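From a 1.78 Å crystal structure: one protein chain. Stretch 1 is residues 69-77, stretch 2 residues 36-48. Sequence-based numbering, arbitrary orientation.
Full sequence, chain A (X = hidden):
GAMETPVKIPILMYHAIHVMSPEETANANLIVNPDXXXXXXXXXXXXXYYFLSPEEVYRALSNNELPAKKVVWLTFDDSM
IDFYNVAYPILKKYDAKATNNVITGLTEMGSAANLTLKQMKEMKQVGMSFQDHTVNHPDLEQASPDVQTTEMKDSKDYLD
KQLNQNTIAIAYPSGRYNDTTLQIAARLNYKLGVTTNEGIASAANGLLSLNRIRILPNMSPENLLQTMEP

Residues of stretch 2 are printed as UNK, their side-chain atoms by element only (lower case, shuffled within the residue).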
ATOM      1  N   LYS A  69       9.661   0.219 -18.815  1.00 37.49           N
ATOM      2  CA  LYS A  69       9.191   1.536 -19.232  1.00 39.21           C
ATOM      3  C   LYS A  69       7.986   1.971 -18.408  1.00 36.82           C
ATOM      4  O   LYS A  69       7.895   3.134 -17.999  1.00 41.04           O
ATOM      5  CB  LYS A  69       8.858   1.536 -20.725  1.00 44.49           C
ATOM      6  CG  LYS A  69      10.083   1.522 -21.633  1.00 55.92           C
ATOM      7  CD  LYS A  69       9.682   1.457 -23.099  1.00 65.72           C
ATOM      8  CE  LYS A  69      10.890   1.252 -24.007  1.00 68.95           C
ATOM      9  NZ  LYS A  69      10.483   1.087 -25.432  1.00 73.45           N
ATOM     10  N   LYS A  70       7.057   1.055 -18.138  1.00 31.55           N
ATOM     11  CA  LYS A  70       5.870   1.357 -17.346  1.00 30.60           C
ATOM     12  C   LYS A  70       5.884   0.519 -16.077  1.00 31.51           C
ATOM     13  O   LYS A  70       5.953  -0.713 -16.139  1.00 30.83           O
ATOM     14  CB  LYS A  70       4.599   1.109 -18.155  1.00 34.67           C
ATOM     15  CG  LYS A  70       4.629   1.800 -19.504  1.00 38.45           C
ATOM     16  CD  LYS A  70       3.253   1.870 -20.122  1.00 46.94           C
ATOM     17  CE  LYS A  70       3.341   2.280 -21.577  1.00 51.70           C
ATOM     18  NZ  LYS A  70       2.217   1.692 -22.350  1.00 53.22           N
ATOM     19  N   VAL A  71       5.833   1.191 -14.927  1.00 32.38           N
ATOM     20  CA  VAL A  71       5.879   0.530 -13.631  1.00 30.40           C
ATOM     21  C   VAL A  71       4.803   1.134 -12.739  1.00 29.73           C
ATOM     22  O   VAL A  71       4.378   2.277 -12.915  1.00 28.38           O
ATOM     23  CB  VAL A  71       7.258   0.654 -12.940  1.00 30.82           C
ATOM     24  CG1 VAL A  71       8.366   0.162 -13.851  1.00 33.99           C
ATOM     25  CG2 VAL A  71       7.500   2.092 -12.496  1.00 32.29           C
ATOM     26  N   VAL A  72       4.379   0.348 -11.753  1.00 29.09           N
ATOM     27  CA  VAL A  72       3.376   0.793 -10.798  1.00 27.32           C
ATOM     28  C   VAL A  72       3.570   0.021  -9.503  1.00 24.77           C
ATOM     29  O   VAL A  72       3.963  -1.148  -9.508  1.00 30.18           O
ATOM     30  CB  VAL A  72       1.941   0.603 -11.346  1.00 28.23           C
ATOM     31  CG1 VAL A  72       1.682  -0.864 -11.663  1.00 28.16           C
ATOM     32  CG2 VAL A  72       0.935   1.137 -10.345  1.00 28.43           C
ATOM     33  N   TRP A  73       3.296   0.692  -8.386  1.00 24.23           N
ATOM     34  CA  TRP A  73       3.283   0.070  -7.067  1.00 26.83           C
ATOM     35  C   TRP A  73       1.841   0.092  -6.573  1.00 24.52           C
ATOM     36  O   TRP A  73       1.308   1.156  -6.244  1.00 25.12           O
ATOM     37  CB  TRP A  73       4.212   0.804  -6.104  1.00 29.35           C
ATOM     38  CG  TRP A  73       4.365   0.126  -4.776  1.00 26.16           C
ATOM     39  CD1 TRP A  73       4.007  -1.159  -4.454  1.00 27.94           C
ATOM     40  CD2 TRP A  73       4.903   0.702  -3.582  1.00 28.18           C
ATOM     41  NE1 TRP A  73       4.304  -1.414  -3.137  1.00 28.80           N
ATOM     42  CE2 TRP A  73       4.853  -0.289  -2.580  1.00 23.63           C
ATOM     43  CE3 TRP A  73       5.428   1.958  -3.263  1.00 25.81           C
ATOM     44  CZ2 TRP A  73       5.306  -0.058  -1.282  1.00 25.78           C
ATOM     45  CZ3 TRP A  73       5.876   2.181  -1.977  1.00 26.79           C
ATOM     46  CH2 TRP A  73       5.813   1.179  -1.005  1.00 25.16           C
ATOM     47  N   LEU A  74       1.211  -1.081  -6.539  1.00 28.01           N
ATOM     48  CA  LEU A  74      -0.155  -1.217  -6.055  1.00 23.59           C
ATOM     49  C   LEU A  74      -0.122  -1.384  -4.542  1.00 23.63           C
ATOM     50  O   LEU A  74       0.460  -2.355  -4.039  1.00 27.44           O
ATOM     51  CB  LEU A  74      -0.850  -2.420  -6.693  1.00 30.74           C
ATOM     52  CG  LEU A  74      -0.898  -2.560  -8.213  1.00 27.88           C
ATOM     53  CD1 LEU A  74      -1.666  -3.833  -8.573  1.00 26.93           C
ATOM     54  CD2 LEU A  74      -1.517  -1.341  -8.839  1.00 30.73           C
ATOM     55  N   THR A  75      -0.748  -0.453  -3.819  1.00 25.65           N
ATOM     56  CA  THR A  75      -0.780  -0.504  -2.363  1.00 27.24           C
ATOM     57  C   THR A  75      -2.210  -0.489  -1.842  1.00 29.07           C
ATOM     58  O   THR A  75      -3.081   0.194  -2.391  1.00 26.93           O
ATOM     59  CB  THR A  75       0.002   0.664  -1.724  1.00 27.74           C
ATOM     60  OG1 THR A  75      -0.691   1.905  -1.919  1.00 28.14           O
ATOM     61  CG2 THR A  75       1.402   0.766  -2.321  1.00 26.70           C
ATOM     62  N   PHE A  76      -2.430  -1.241  -0.764  1.00 30.47           N
ATOM     63  CA  PHE A  76      -3.716  -1.353  -0.086  1.00 31.85           C
ATOM     64  C   PHE A  76      -3.482  -1.124   1.399  1.00 29.73           C
ATOM     65  O   PHE A  76      -2.637  -1.795   1.998  1.00 34.39           O
ATOM     66  CB  PHE A  76      -4.345  -2.744  -0.278  1.00 31.48           C
ATOM     67  CG  PHE A  76      -4.818  -3.029  -1.678  1.00 31.27           C
ATOM     68  CD1 PHE A  76      -3.916  -3.195  -2.711  1.00 34.80           C
ATOM     69  CD2 PHE A  76      -6.171  -3.163  -1.947  1.00 38.31           C
ATOM     70  CE1 PHE A  76      -4.355  -3.467  -3.993  1.00 37.62           C
ATOM     71  CE2 PHE A  76      -6.613  -3.434  -3.226  1.00 36.43           C
ATOM     72  CZ  PHE A  76      -5.706  -3.585  -4.247  1.00 31.23           C
ATOM     73  N   ASP A  77      -4.246  -0.224   2.007  1.00 29.66           N
ATOM     74  CA  ASP A  77      -4.106   0.028   3.433  1.00 25.80           C
ATOM     75  C   ASP A  77      -5.150  -0.734   4.246  1.00 27.93           C
ATOM     76  O   ASP A  77      -6.208  -1.126   3.738  1.00 30.06           O
ATOM     77  CB  ASP A  77      -4.221   1.528   3.745  1.00 31.02           C
ATOM     78  CG  ASP A  77      -3.198   2.367   3.006  1.00 30.54           C
ATOM     79  OD1 ASP A  77      -2.146   1.828   2.612  1.00 31.64           O
ATOM     80  OD2 ASP A  77      -3.445   3.578   2.827  1.00 34.03           O
ATOM     81  N   UNK A  36     -14.713  -3.264 -11.623  1.00 32.24           N
ATOM     82  CA  UNK A  36     -13.884  -2.142 -12.051  1.00 32.93           C
ATOM     83  C   UNK A  36     -12.413  -2.394 -11.741  1.00 36.02           C
ATOM     84  O   UNK A  36     -11.537  -2.070 -12.553  1.00 34.18           O
ATOM     85  c   UNK A  36     -13.507   0.397 -11.631  1.00 35.11           C
ATOM     86  c   UNK A  36     -13.447   0.713 -13.120  1.00 38.24           C
ATOM     87  c   UNK A  36     -14.038   1.591 -10.855  1.00 37.29           C
ATOM     88  c   UNK A  36     -14.362  -0.849 -11.389  1.00 38.58           C
ATOM     89  N   UNK A  37     -12.117  -2.952 -10.565  1.00 30.47           N
ATOM     90  CA  UNK A  37     -10.740  -3.312 -10.248  1.00 29.32           C
ATOM     91  C   UNK A  37     -10.190  -4.275 -11.295  1.00 31.89           C
ATOM     92  O   UNK A  37      -9.078  -4.089 -11.804  1.00 27.49           O
ATOM     93  c   UNK A  37      -6.736  -4.960  -7.571  1.00 27.97           C
ATOM     94  c   UNK A  37      -8.277  -3.333  -8.388  1.00 29.35           C
ATOM     95  c   UNK A  37      -9.003  -5.566  -7.994  1.00 29.31           C
ATOM     96  c   UNK A  37     -10.676  -3.912  -8.844  1.00 30.79           C
ATOM     97  c   UNK A  37      -7.007  -3.672  -7.976  1.00 29.98           C
ATOM     98  c   UNK A  37      -7.738  -5.911  -7.583  1.00 29.49           C
ATOM     99  c   UNK A  37      -9.292  -4.276  -8.399  1.00 28.03           C
ATOM    100  N   UNK A  38     -10.975  -5.296 -11.654  1.00 29.88           N
ATOM    101  CA  UNK A  38     -10.578  -6.210 -12.718  1.00 30.64           C
ATOM    102  C   UNK A  38     -10.237  -5.441 -13.990  1.00 30.88           C
ATOM    103  O   UNK A  38      -9.188  -5.667 -14.604  1.00 30.80           O
ATOM    104  o   UNK A  38     -11.172  -9.487 -13.512  1.00 36.06           O
ATOM    105  o   UNK A  38     -11.101  -8.003 -15.133  1.00 36.42           O
ATOM    106  c   UNK A  38     -11.297  -8.318 -13.942  1.00 34.49           C
ATOM    107  c   UNK A  38     -11.699  -7.228 -12.969  1.00 33.93           C
ATOM    108  N   UNK A  39     -11.096  -4.491 -14.374  1.00 30.62           N
ATOM    109  CA  UNK A  39     -10.886  -3.753 -15.616  1.00 32.52           C
ATOM    110  C   UNK A  39      -9.684  -2.817 -15.526  1.00 32.18           C
ATOM    111  O   UNK A  39      -9.009  -2.584 -16.536  1.00 30.80           O
ATOM    112  c   UNK A  39     -12.145  -2.963 -15.975  1.00 35.87           C
ATOM    113  c   UNK A  39     -13.313  -3.837 -16.403  1.00 40.99           C
ATOM    114  c   UNK A  39     -14.648  -3.115 -16.352  1.00 49.66           C
ATOM    115  n   UNK A  39     -15.733  -3.882 -16.379  1.00 54.76           N
ATOM    116  o   UNK A  39     -14.707  -1.888 -16.288  1.00 50.23           O
ATOM    117  N   UNK A  40      -9.406  -2.269 -14.343  1.00 32.99           N
ATOM    118  CA  UNK A  40      -8.212  -1.447 -14.175  1.00 30.29           C
ATOM    119  C   UNK A  40      -6.949  -2.281 -14.345  1.00 31.02           C
ATOM    120  O   UNK A  40      -6.022  -1.882 -15.058  1.00 31.27           O
ATOM    121  o   UNK A  40      -8.964   0.088 -10.296  1.00 29.28           O
ATOM    122  c   UNK A  40      -9.286   0.306 -12.657  1.00 33.39           C
ATOM    123  n   UNK A  40     -10.165   1.844 -11.012  1.00 33.30           N
ATOM    124  c   UNK A  40      -9.460   0.740 -11.216  1.00 31.29           C
ATOM    125  c   UNK A  40      -8.230  -0.773 -12.806  1.00 32.13           C
ATOM    126  N   UNK A  41      -6.895  -3.450 -13.705  1.00 30.48           N
ATOM    127  CA  UNK A  41      -5.714  -4.292 -13.840  1.00 29.98           C
ATOM    128  C   UNK A  41      -5.556  -4.792 -15.270  1.00 33.29           C
ATOM    129  O   UNK A  41      -4.437  -4.842 -15.795  1.00 32.08           O
ATOM    130  c   UNK A  41      -4.216  -4.510 -11.184  1.00 34.16           C
ATOM    131  c   UNK A  41      -5.786  -5.476 -12.884  1.00 30.35           C
ATOM    132  c   UNK A  41      -5.528  -5.231 -11.404  1.00 28.40           C
ATOM    133  c   UNK A  41      -5.539  -6.573 -10.684  1.00 31.63           C
ATOM    134  N   UNK A  42      -6.659  -5.196 -15.908  1.00 30.09           N
ATOM    135  CA  UNK A  42      -6.593  -5.619 -17.299  1.00 33.44           C
ATOM    136  C   UNK A  42      -5.939  -4.549 -18.166  1.00 34.27           C
ATOM    137  O   UNK A  42      -5.078  -4.849 -19.000  1.00 35.71           O
ATOM    138  c   UNK A  42      -7.995  -5.939 -17.813  1.00 33.84           C
ATOM    139  o   UNK A  42     -10.405  -5.999 -19.171  1.00 55.24           O
ATOM    140  c   UNK A  42      -9.463  -6.499 -19.784  1.00 52.51           C
ATOM    141  n   UNK A  42      -9.625  -7.172 -20.916  1.00 58.53           N
ATOM    142  c   UNK A  42      -8.040  -6.368 -19.267  1.00 42.77           C
ATOM    143  N   UNK A  43      -6.337  -3.288 -17.977  1.00 30.19           N
ATOM    144  CA  UNK A  43      -5.801  -2.211 -18.805  1.00 30.74           C
ATOM    145  C   UNK A  43      -4.328  -1.957 -18.499  1.00 31.92           C
ATOM    146  O   UNK A  43      -3.537  -1.695 -19.414  1.00 30.92           O
ATOM    147  c   UNK A  43      -6.632  -0.945 -18.600  1.00 33.89           C
ATOM    148  c   UNK A  43      -6.296   0.199 -19.536  1.00 41.56           C
ATOM    149  c   UNK A  43      -6.733  -0.066 -20.965  1.00 50.36           C
ATOM    150  c   UNK A  43      -6.169   1.001 -21.888  1.00 54.80           C
ATOM    151  n   UNK A  43      -6.800   0.975 -23.237  1.00 58.62           N
ATOM    152  N   UNK A  44      -3.936  -2.030 -17.225  1.00 28.92           N
ATOM    153  CA  UNK A  44      -2.520  -1.904 -16.892  1.00 30.30           C
ATOM    154  C   UNK A  44      -1.708  -3.022 -17.532  1.00 34.50           C
ATOM    155  O   UNK A  44      -0.614  -2.784 -18.059  1.00 28.49           O
ATOM    156  c   UNK A  44      -2.328  -1.912 -15.377  1.00 30.81           C
ATOM    157  c   UNK A  44      -4.181  -0.304 -12.275  1.00 34.59           C
ATOM    158  s   UNK A  44      -2.554  -0.727 -12.901  1.00 33.03           S
ATOM    159  c   UNK A  44      -2.856  -0.675 -14.674  1.00 30.94           C
ATOM    160  N   UNK A  45      -2.227  -4.252 -17.498  1.00 33.95           N
ATOM    161  CA  UNK A  45      -1.506  -5.378 -18.080  1.00 37.57           C
ATOM    162  C   UNK A  45      -1.357  -5.205 -19.586  1.00 35.85           C
ATOM    163  O   UNK A  45      -0.267  -5.392 -20.142  1.00 34.56           O
ATOM    164  c   UNK A  45      -1.380  -7.940 -17.885  1.00 47.62           C
ATOM    165  n   UNK A  45       1.399  -9.394 -15.635  1.00 56.99           N
ATOM    166  c   UNK A  45      -0.372  -8.031 -16.739  1.00 52.50           C
ATOM    167  c   UNK A  45      -2.235  -6.682 -17.750  1.00 40.69           C
ATOM    168  c   UNK A  45       0.408  -9.344 -16.751  1.00 58.10           C
ATOM    169  N   UNK A  46      -2.447  -4.831 -20.262  1.00 38.85           N
ATOM    170  CA  UNK A  46      -2.404  -4.635 -21.707  1.00 42.82           C
ATOM    171  C   UNK A  46      -1.417  -3.538 -22.091  1.00 42.63           C
ATOM    172  O   UNK A  46      -0.764  -3.617 -23.141  1.00 39.85           O
ATOM    173  c   UNK A  46      -4.749  -5.486 -22.208  1.00 53.38           C
ATOM    174  c   UNK A  46      -3.802  -4.294 -22.227  1.00 47.41           C
ATOM    175  o   UNK A  46      -4.289  -6.617 -21.952  1.00 53.72           O
ATOM    176  o   UNK A  46      -5.959  -5.287 -22.454  1.00 54.66           O
ATOM    177  N   UNK A  47      -1.311  -2.498 -21.267  1.00 33.51           N
ATOM    178  CA  UNK A  47      -0.369  -1.411 -21.500  1.00 33.26           C
ATOM    179  C   UNK A  47       1.056  -1.776 -21.112  1.00 31.68           C
ATOM    180  O   UNK A  47       1.945  -0.921 -21.213  1.00 36.46           O
ATOM    181  o   UNK A  47      -2.275   1.127 -23.652  1.00 40.60           O
ATOM    182  c   UNK A  47      -0.820  -0.168 -20.729  1.00 35.30           C
ATOM    183  c   UNK A  47      -1.636   1.318 -22.596  1.00 42.21           C
ATOM    184  c   UNK A  47      -2.018   0.531 -21.355  1.00 39.32           C
ATOM    185  o   UNK A  47      -0.685   2.120 -22.510  1.00 43.22           O
ATOM    186  N   UNK A  48       1.294  -3.009 -20.676  1.00 31.57           N
ATOM    187  CA  UNK A  48       2.636  -3.461 -20.388  1.00 32.17           C
ATOM    188  C   UNK A  48       3.196  -3.035 -19.055  1.00 30.66           C
ATOM    189  O   UNK A  48       4.421  -2.975 -18.910  1.00 33.71           O
TER
HETATM  190  O   HOH W   1       6.695  -1.597 -19.569  1.00 37.78           O

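Position 36 carries four carbons forked at the second, and none comes near stretch 1: Leu36. Position 37 has one carbon followed by a six-carbon ring without a hydroxyl oxygen; its CA-to-CB bond points toward the strand, and a ring carbon lies 3.7 Å from Phe76 CZ. This is Phe37, the nearest ring atom being CZ.

Position 38 shows two carbons, the second bearing two oxygens, and is out of reach of the strand: Asp38. Positions 39 and 40 each have three carbons ending in one oxygen and one nitrogen, an amide, and neither touches stretch 1; they are Gln39 and Gln40. Position 41 again has four carbons forked at the second. Its CA-to-CB bond points sideways, yet a terminal carbon comes 3.7 Å from Leu74 CD1. It is Leu41, and the atom is CD2.

Position 42 repeats the three-carbon amide without contact: Gln42. Position 43, four carbons in a row ending in nitrogen, is Lys43, also clear of the strand. Position 44 is unbranched, with two carbons, a sulfur and a last carbon, which only methionine fits. In Met44, SD lies 4.2 Å from Leu74 CD2 and 4.4 Å from Val72 CG1.

Position 45 has the same four-carbon chain and terminal nitrogen, out of reach of stretch 1: Lys45. Position 46 has two carbons, the second carrying two oxygens, without contact: Asp46. Position 47 has three carbons, the third carrying two oxygens, one of them 2.9 Å from Lys70 NZ. This is Glu47, and that oxygen is OE1. Position 48 has no side-chain atoms and is Gly48; its phi of 80° favours glycine, and its N bonds back to Lys45 O at 2.9 Å in a Schellman motif that ends the helix.

The contact runs nearly antiparallel, the axes at 154° and 10.8 Å apart at closest approach, and buries 346 Å², both sides summed. Along the strand Val72, Leu74 and Phe76 turn toward the helix, where Phe37, Leu41 and Met44 supply apolar partners; Lys70 also points toward stretch 2. At one end the edge of Phe76 meets the face of Phe37, offset, with planes at 86° and centroids 5.9 Å apart. At the other, Lys70 NZ donates to both Glu47 O and Glu47 OE1, each at 2.9 Å, the second bond belonging to a salt bridge; one ammonium thus binds both backbone and carboxylate of Glu47. A water accepts from Lys70 N at 3.0 Å and donates to Gly48 O at 2.7 Å, bridging the two backbones.

Stretch 2 36-48: LFDQQLQKMKDEG
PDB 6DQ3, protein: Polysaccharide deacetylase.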